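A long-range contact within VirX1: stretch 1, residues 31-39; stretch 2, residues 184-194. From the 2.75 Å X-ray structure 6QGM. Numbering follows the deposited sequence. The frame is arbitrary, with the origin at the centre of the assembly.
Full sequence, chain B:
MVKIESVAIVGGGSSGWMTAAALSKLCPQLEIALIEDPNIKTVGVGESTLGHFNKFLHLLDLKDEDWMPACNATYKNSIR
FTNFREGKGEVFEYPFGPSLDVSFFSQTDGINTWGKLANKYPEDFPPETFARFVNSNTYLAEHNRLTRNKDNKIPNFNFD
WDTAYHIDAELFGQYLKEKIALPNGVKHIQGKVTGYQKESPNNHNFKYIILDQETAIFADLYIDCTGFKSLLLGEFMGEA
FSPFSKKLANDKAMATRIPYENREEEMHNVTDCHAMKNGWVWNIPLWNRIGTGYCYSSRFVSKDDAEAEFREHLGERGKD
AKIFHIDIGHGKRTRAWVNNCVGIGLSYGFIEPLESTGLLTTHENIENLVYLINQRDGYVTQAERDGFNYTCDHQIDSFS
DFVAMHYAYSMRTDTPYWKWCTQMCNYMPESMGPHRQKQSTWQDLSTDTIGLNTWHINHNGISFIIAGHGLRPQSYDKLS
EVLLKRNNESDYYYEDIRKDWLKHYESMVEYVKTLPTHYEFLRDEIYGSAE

Stretch 1, residues 31-39: EIALIEDPN
Stretch 2 184-194: NGVKHIQGKVT

The apolar centre is built on I35 and I189, neighbours across two parallel strands. I35 CG1 lies 4.0 Å from I189 CB. Both residues have chi1 m; chi2 is 149° in I35 and t in I189. A33 shares this face, and its CB sits 3.9 Å from I189 CD1. Further along, I35 CG2 packs 3.8 Å from V193 CG2. V186, chi1 t, serves the start of stretch 1: its CG1 lies 3.9 Å from I32 CG2 and 4.3 Å from L34 CB. I32 is m, t; L34 has chi1 t and chi2 143°.

Strand 31-36 and strand 187-190 run in the same direction, their axes 26° apart and 4.7 Å at closest approach. Phi is -80° to -133° and psi 110° to 144° throughout both. A33 CA lies 4.4 Å from K187 CA, L34 CA 5.2 Å from H188 CA, I35 CA 4.7 Å from I189 CA and E36 CA 5.3 Å from Q190 CA. Even-numbered residues of stretch 1 make the backbone hydrogen bonds. K187 N donates to I32 O at 2.9 Å, and L34 N to K187 O at 2.9 Å. I189 N donates to L34 O at 2.9 Å, E36 N to I189 O at 3.0 Å, and G191 N to E36 O at 3.0 Å. G191, phi 171° and psi 158°, extends the ladder past the paired strands.

L34, H188, E36 and Q190 point to the opposite face; L34 is apolar and buried, and the other three form the polar edge. H188 NE2 gives a weak hydrogen bond to E36 OE2, 2.9 Å long but bent to 135°. A ring N-H points in-plane, so the carboxylate meets the ring at its edge. E36 is t, t; H188 has chi1 t and chi2 -157°. Beyond the strand, P38 CG rests 3.8 Å from Q190 CB, an aliphatic contact. D37, chi1 t, brings OD2 within 3.4 Å of K192 CB, a carbon, so no hydrogen bond forms there.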

ATOM      1  N   GLU B  31       7.964 -18.577  36.553  1.00 73.62           N
ATOM      2  CA  GLU B  31       8.708 -19.801  36.944  1.00 76.33           C
ATOM      3  C   GLU B  31       9.235 -20.419  35.647  1.00 74.63           C
ATOM      4  O   GLU B  31       8.416 -20.639  34.732  1.00 79.11           O
ATOM      5  CB  GLU B  31       7.793 -20.798  37.666  1.00 81.12           C
ATOM      6  CG  GLU B  31       6.808 -20.168  38.637  1.00 85.27           C
ATOM      7  CD  GLU B  31       5.691 -21.106  39.062  1.00 88.12           C
ATOM      8  OE1 GLU B  31       4.986 -21.629  38.180  1.00 83.46           O
ATOM      9  OE2 GLU B  31       5.534 -21.325  40.279  1.00 94.90           O
ATOM     10  N   ILE B  32      10.545 -20.667  35.545  1.00 72.45           N
ATOM     11  CA  ILE B  32      11.191 -21.164  34.294  1.00 68.56           C
ATOM     12  C   ILE B  32      11.974 -22.443  34.588  1.00 68.77           C
ATOM     13  O   ILE B  32      12.720 -22.464  35.592  1.00 70.70           O
ATOM     14  CB  ILE B  32      12.100 -20.083  33.681  1.00 67.01           C
ATOM     15  CG1 ILE B  32      11.350 -18.761  33.491  1.00 65.52           C
ATOM     16  CG2 ILE B  32      12.723 -20.584  32.380  1.00 68.23           C
ATOM     17  CD1 ILE B  32      12.265 -17.591  33.257  1.00 64.75           C
ATOM     18  N   ALA B  33      11.814 -23.455  33.732  1.00 67.44           N
ATOM     19  CA  ALA B  33      12.661 -24.668  33.706  1.00 69.52           C
ATOM     20  C   ALA B  33      13.228 -24.831  32.297  1.00 69.37           C
ATOM     21  O   ALA B  33      12.521 -24.457  31.320  1.00 70.07           O
ATOM     22  CB  ALA B  33      11.866 -25.869  34.129  1.00 69.28           C
ATOM     23  N   LEU B  34      14.473 -25.313  32.191  1.00 71.48           N
ATOM     24  CA  LEU B  34      15.100 -25.688  30.896  1.00 73.33           C
ATOM     25  C   LEU B  34      15.502 -27.162  30.926  1.00 76.13           C
ATOM     26  O   LEU B  34      16.308 -27.541  31.798  1.00 78.37           O
ATOM     27  CB  LEU B  34      16.311 -24.802  30.602  1.00 72.05           C
ATOM     28  CG  LEU B  34      16.859 -24.949  29.183  1.00 72.89           C
ATOM     29  CD1 LEU B  34      17.331 -23.621  28.638  1.00 72.38           C
ATOM     30  CD2 LEU B  34      17.962 -25.995  29.114  1.00 74.95           C
ATOM     31  N   ILE B  35      14.956 -27.937  29.985  1.00 77.93           N
ATOM     32  CA  ILE B  35      15.213 -29.395  29.815  1.00 79.00           C
ATOM     33  C   ILE B  35      16.280 -29.553  28.733  1.00 80.49           C
ATOM     34  O   ILE B  35      16.055 -29.093  27.588  1.00 79.84           O
ATOM     35  CB  ILE B  35      13.905 -30.129  29.468  1.00 79.45           C
ATOM     36  CG1 ILE B  35      12.888 -30.029  30.610  1.00 79.18           C
ATOM     37  CG2 ILE B  35      14.181 -31.565  29.079  1.00 81.67           C
ATOM     38  CD1 ILE B  35      11.457 -30.017  30.154  1.00 79.16           C
ATOM     39  N   GLU B  36      17.397 -30.174  29.102  1.00 82.27           N
ATOM     40  CA  GLU B  36      18.599 -30.337  28.247  1.00 83.94           C
ATOM     41  C   GLU B  36      19.013 -31.805  28.368  1.00 85.58           C
ATOM     42  O   GLU B  36      18.945 -32.330  29.490  1.00 86.60           O
ATOM     43  CB  GLU B  36      19.625 -29.295  28.698  1.00 84.27           C
ATOM     44  CG  GLU B  36      21.068 -29.592  28.345  1.00 88.22           C
ATOM     45  CD  GLU B  36      22.031 -28.602  28.984  1.00 92.72           C
ATOM     46  OE1 GLU B  36      22.071 -27.451  28.527  1.00 90.52           O
ATOM     47  OE2 GLU B  36      22.742 -28.974  29.959  1.00102.45           O
ATOM     48  N   ASP B  37      19.330 -32.464  27.250  1.00 85.21           N
ATOM     49  CA  ASP B  37      19.773 -33.884  27.193  1.00 85.56           C
ATOM     50  C   ASP B  37      21.287 -33.908  27.391  1.00 86.35           C
ATOM     51  O   ASP B  37      22.023 -33.424  26.533  1.00 86.79           O
ATOM     52  CB  ASP B  37      19.387 -34.530  25.864  1.00 85.30           C
ATOM     53  CG  ASP B  37      19.657 -36.024  25.776  1.00 89.10           C
ATOM     54  OD1 ASP B  37      20.662 -36.485  26.382  1.00 92.01           O
ATOM     55  OD2 ASP B  37      18.849 -36.717  25.097  1.00 88.29           O
ATOM     56  N   PRO B  38      21.790 -34.447  28.520  1.00 88.04           N
ATOM     57  CA  PRO B  38      23.233 -34.522  28.741  1.00 90.28           C
ATOM     58  C   PRO B  38      23.982 -35.212  27.581  1.00 93.12           C
ATOM     59  O   PRO B  38      25.064 -34.788  27.251  1.00 96.92           O
ATOM     60  CB  PRO B  38      23.375 -35.334  30.040  1.00 92.28           C
ATOM     61  CG  PRO B  38      22.028 -35.232  30.735  1.00 91.47           C
ATOM     62  CD  PRO B  38      21.003 -34.950  29.656  1.00 89.08           C
ATOM     63  N   ASN B  39      23.385 -36.263  27.001  1.00 94.21           N
ATOM     64  CA  ASN B  39      24.066 -37.287  26.170  1.00 94.59           C
ATOM     65  C   ASN B  39      24.109 -36.837  24.704  1.00 93.32           C
ATOM     66  O   ASN B  39      23.897 -37.706  23.827  1.00 96.10           O
ATOM     67  CB  ASN B  39      23.368 -38.651  26.277  1.00 96.71           C
ATOM     68  CG  ASN B  39      23.327 -39.236  27.677  1.00 97.54           C
ATOM     69  OD1 ASN B  39      22.841 -38.605  28.615  1.00 92.63           O
ATOM     70  ND2 ASN B  39      23.779 -40.480  27.824  1.00 98.62           N
ATOM     71  N   ASN B 184      19.139 -16.424  38.436  1.00 61.76           N
ATOM     72  CA  ASN B 184      17.732 -15.924  38.448  1.00 61.59           C
ATOM     73  C   ASN B 184      16.729 -17.071  38.669  1.00 61.69           C
ATOM     74  O   ASN B 184      15.526 -16.828  38.544  1.00 63.23           O
ATOM     75  CB  ASN B 184      17.387 -15.169  37.164  1.00 61.87           C
ATOM     76  CG  ASN B 184      18.125 -13.856  37.038  1.00 63.10           C
ATOM     77  OD1 ASN B 184      18.612 -13.314  38.033  1.00 64.56           O
ATOM     78  ND2 ASN B 184      18.206 -13.334  35.820  1.00 63.24           N
ATOM     79  N   GLY B 185      17.199 -18.273  38.998  1.00 62.20           N
ATOM     80  CA  GLY B 185      16.356 -19.378  39.489  1.00 61.60           C
ATOM     81  C   GLY B 185      15.775 -20.222  38.370  1.00 61.01           C
ATOM     82  O   GLY B 185      14.823 -20.974  38.644  1.00 60.40           O
ATOM     83  N   VAL B 186      16.313 -20.142  37.151  1.00 60.86           N
ATOM     84  CA  VAL B 186      15.927 -21.097  36.072  1.00 61.22           C
ATOM     85  C   VAL B 186      16.304 -22.496  36.565  1.00 62.29           C
ATOM     86  O   VAL B 186      17.473 -22.688  36.953  1.00 62.00           O
ATOM     87  CB  VAL B 186      16.574 -20.782  34.706  1.00 60.22           C
ATOM     88  CG1 VAL B 186      16.222 -21.827  33.658  1.00 59.34           C
ATOM     89  CG2 VAL B 186      16.174 -19.410  34.202  1.00 60.95           C
ATOM     90  N   LYS B 187      15.330 -23.408  36.576  1.00 62.96           N
ATOM     91  CA  LYS B 187      15.488 -24.820  37.018  1.00 64.98           C
ATOM     92  C   LYS B 187      16.051 -25.645  35.861  1.00 61.92           C
ATOM     93  O   LYS B 187      15.348 -25.828  34.873  1.00 60.15           O
ATOM     94  CB  LYS B 187      14.142 -25.357  37.496  1.00 68.26           C
ATOM     95  CG  LYS B 187      14.228 -26.432  38.556  1.00 71.07           C
ATOM     96  CD  LYS B 187      12.829 -26.834  38.952  1.00 72.60           C
ATOM     97  CE  LYS B 187      12.104 -27.562  37.831  1.00 74.31           C
ATOM     98  NZ  LYS B 187      10.777 -26.983  37.486  1.00 74.13           N
ATOM     99  N   HIS B 188      17.296 -26.082  35.984  1.00 63.21           N
ATOM    100  CA  HIS B 188      18.010 -26.941  35.009  1.00 64.31           C
ATOM    101  C   HIS B 188      17.576 -28.386  35.224  1.00 63.01           C
ATOM    102  O   HIS B 188      17.818 -28.884  36.314  1.00 62.39           O
ATOM    103  CB  HIS B 188      19.518 -26.781  35.190  1.00 65.08           C
ATOM    104  CG  HIS B 188      20.328 -27.278  34.053  1.00 65.91           C
ATOM    105  ND1 HIS B 188      21.643 -27.641  34.208  1.00 70.34           N
ATOM    106  CD2 HIS B 188      20.017 -27.503  32.764  1.00 67.44           C
ATOM    107  CE1 HIS B 188      22.114 -28.059  33.052  1.00 72.16           C
ATOM    108  NE2 HIS B 188      21.135 -27.977  32.146  1.00 70.30           N
ATOM    109  N   ILE B 189      16.933 -28.997  34.230  1.00 64.19           N
ATOM    110  CA  ILE B 189      16.429 -30.403  34.282  1.00 67.42           C
ATOM    111  C   ILE B 189      17.166 -31.232  33.224  1.00 69.02           C
ATOM    112  O   ILE B 189      16.989 -30.950  32.020  1.00 69.86           O
ATOM    113  CB  ILE B 189      14.902 -30.449  34.093  1.00 65.74           C
ATOM    114  CG1 ILE B 189      14.184 -29.724  35.237  1.00 64.29           C
ATOM    115  CG2 ILE B 189      14.424 -31.888  33.927  1.00 67.44           C
ATOM    116  CD1 ILE B 189      12.709 -29.559  35.010  1.00 64.44           C
ATOM    117  N   GLN B 190      17.960 -32.206  33.679  1.00 71.80           N
ATOM    118  CA  GLN B 190      18.760 -33.105  32.815  1.00 76.81           C
ATOM    119  C   GLN B 190      17.858 -34.257  32.389  1.00 77.76           C
ATOM    120  O   GLN B 190      17.347 -34.953  33.269  1.00 81.27           O
ATOM    121  CB  GLN B 190      19.986 -33.635  33.569  1.00 83.37           C
ATOM    122  CG  GLN B 190      20.907 -32.569  34.162  1.00 85.43           C
ATOM    123  CD  GLN B 190      21.889 -31.978  33.177  1.00 85.61           C
ATOM    124  OE1 GLN B 190      21.523 -31.166  32.328  1.00 85.78           O
ATOM    125  NE2 GLN B 190      23.144 -32.388  33.277  1.00 85.71           N
ATOM    126  N   GLY B 191      17.626 -34.431  31.090  1.00 78.10           N
ATOM    127  CA  GLY B 191      16.698 -35.455  30.595  1.00 76.50           C
ATOM    128  C   GLY B 191      16.424 -35.345  29.110  1.00 74.82           C
ATOM    129  O   GLY B 191      16.657 -34.281  28.527  1.00 72.78           O
ATOM    130  N   LYS B 192      15.997 -36.461  28.527  1.00 75.93           N
ATOM    131  CA  LYS B 192      15.551 -36.600  27.119  1.00 74.69           C
ATOM    132  C   LYS B 192      14.021 -36.534  27.127  1.00 70.87           C
ATOM    133  O   LYS B 192      13.409 -37.332  27.860  1.00 72.95           O
ATOM    134  CB  LYS B 192      16.067 -37.926  26.545  1.00 79.01           C
ATOM    135  CG  LYS B 192      15.544 -38.289  25.159  1.00 80.65           C
ATOM    136  CD  LYS B 192      16.305 -39.374  24.474  1.00 82.94           C
ATOM    137  CE  LYS B 192      15.532 -40.005  23.339  1.00 84.55           C
ATOM    138  NZ  LYS B 192      16.071 -41.354  23.052  1.00 86.74           N
ATOM    139  N   VAL B 193      13.442 -35.589  26.386  1.00 66.79           N
ATOM    140  CA  VAL B 193      11.981 -35.534  26.084  1.00 65.84           C
ATOM    141  C   VAL B 193      11.656 -36.674  25.115  1.00 68.28           C
ATOM    142  O   VAL B 193      12.187 -36.636  23.990  1.00 68.69           O
ATOM    143  CB  VAL B 193      11.576 -34.181  25.477  1.00 62.27           C
ATOM    144  CG1 VAL B 193      10.119 -34.182  25.039  1.00 61.52           C
ATOM    145  CG2 VAL B 193      11.863 -33.056  26.456  1.00 61.93           C
ATOM    146  N   THR B 194      10.834 -37.643  25.540  1.00 69.84           N
ATOM    147  CA  THR B 194      10.526 -38.883  24.777  1.00 69.76           C
ATOM    148  C   THR B 194       9.117 -38.819  24.183  1.00 68.28           C
ATOM    149  O   THR B 194       8.925 -39.418  23.114  1.00 67.06           O
ATOM    150  CB  THR B 194      10.715 -40.142  25.633  1.00 72.37           C
ATOM    151  OG1 THR B 194       9.761 -40.179  26.699  1.00 72.48           O
ATOM    152  CG2 THR B 194      12.116 -40.237  26.196  1.00 73.63           C
TER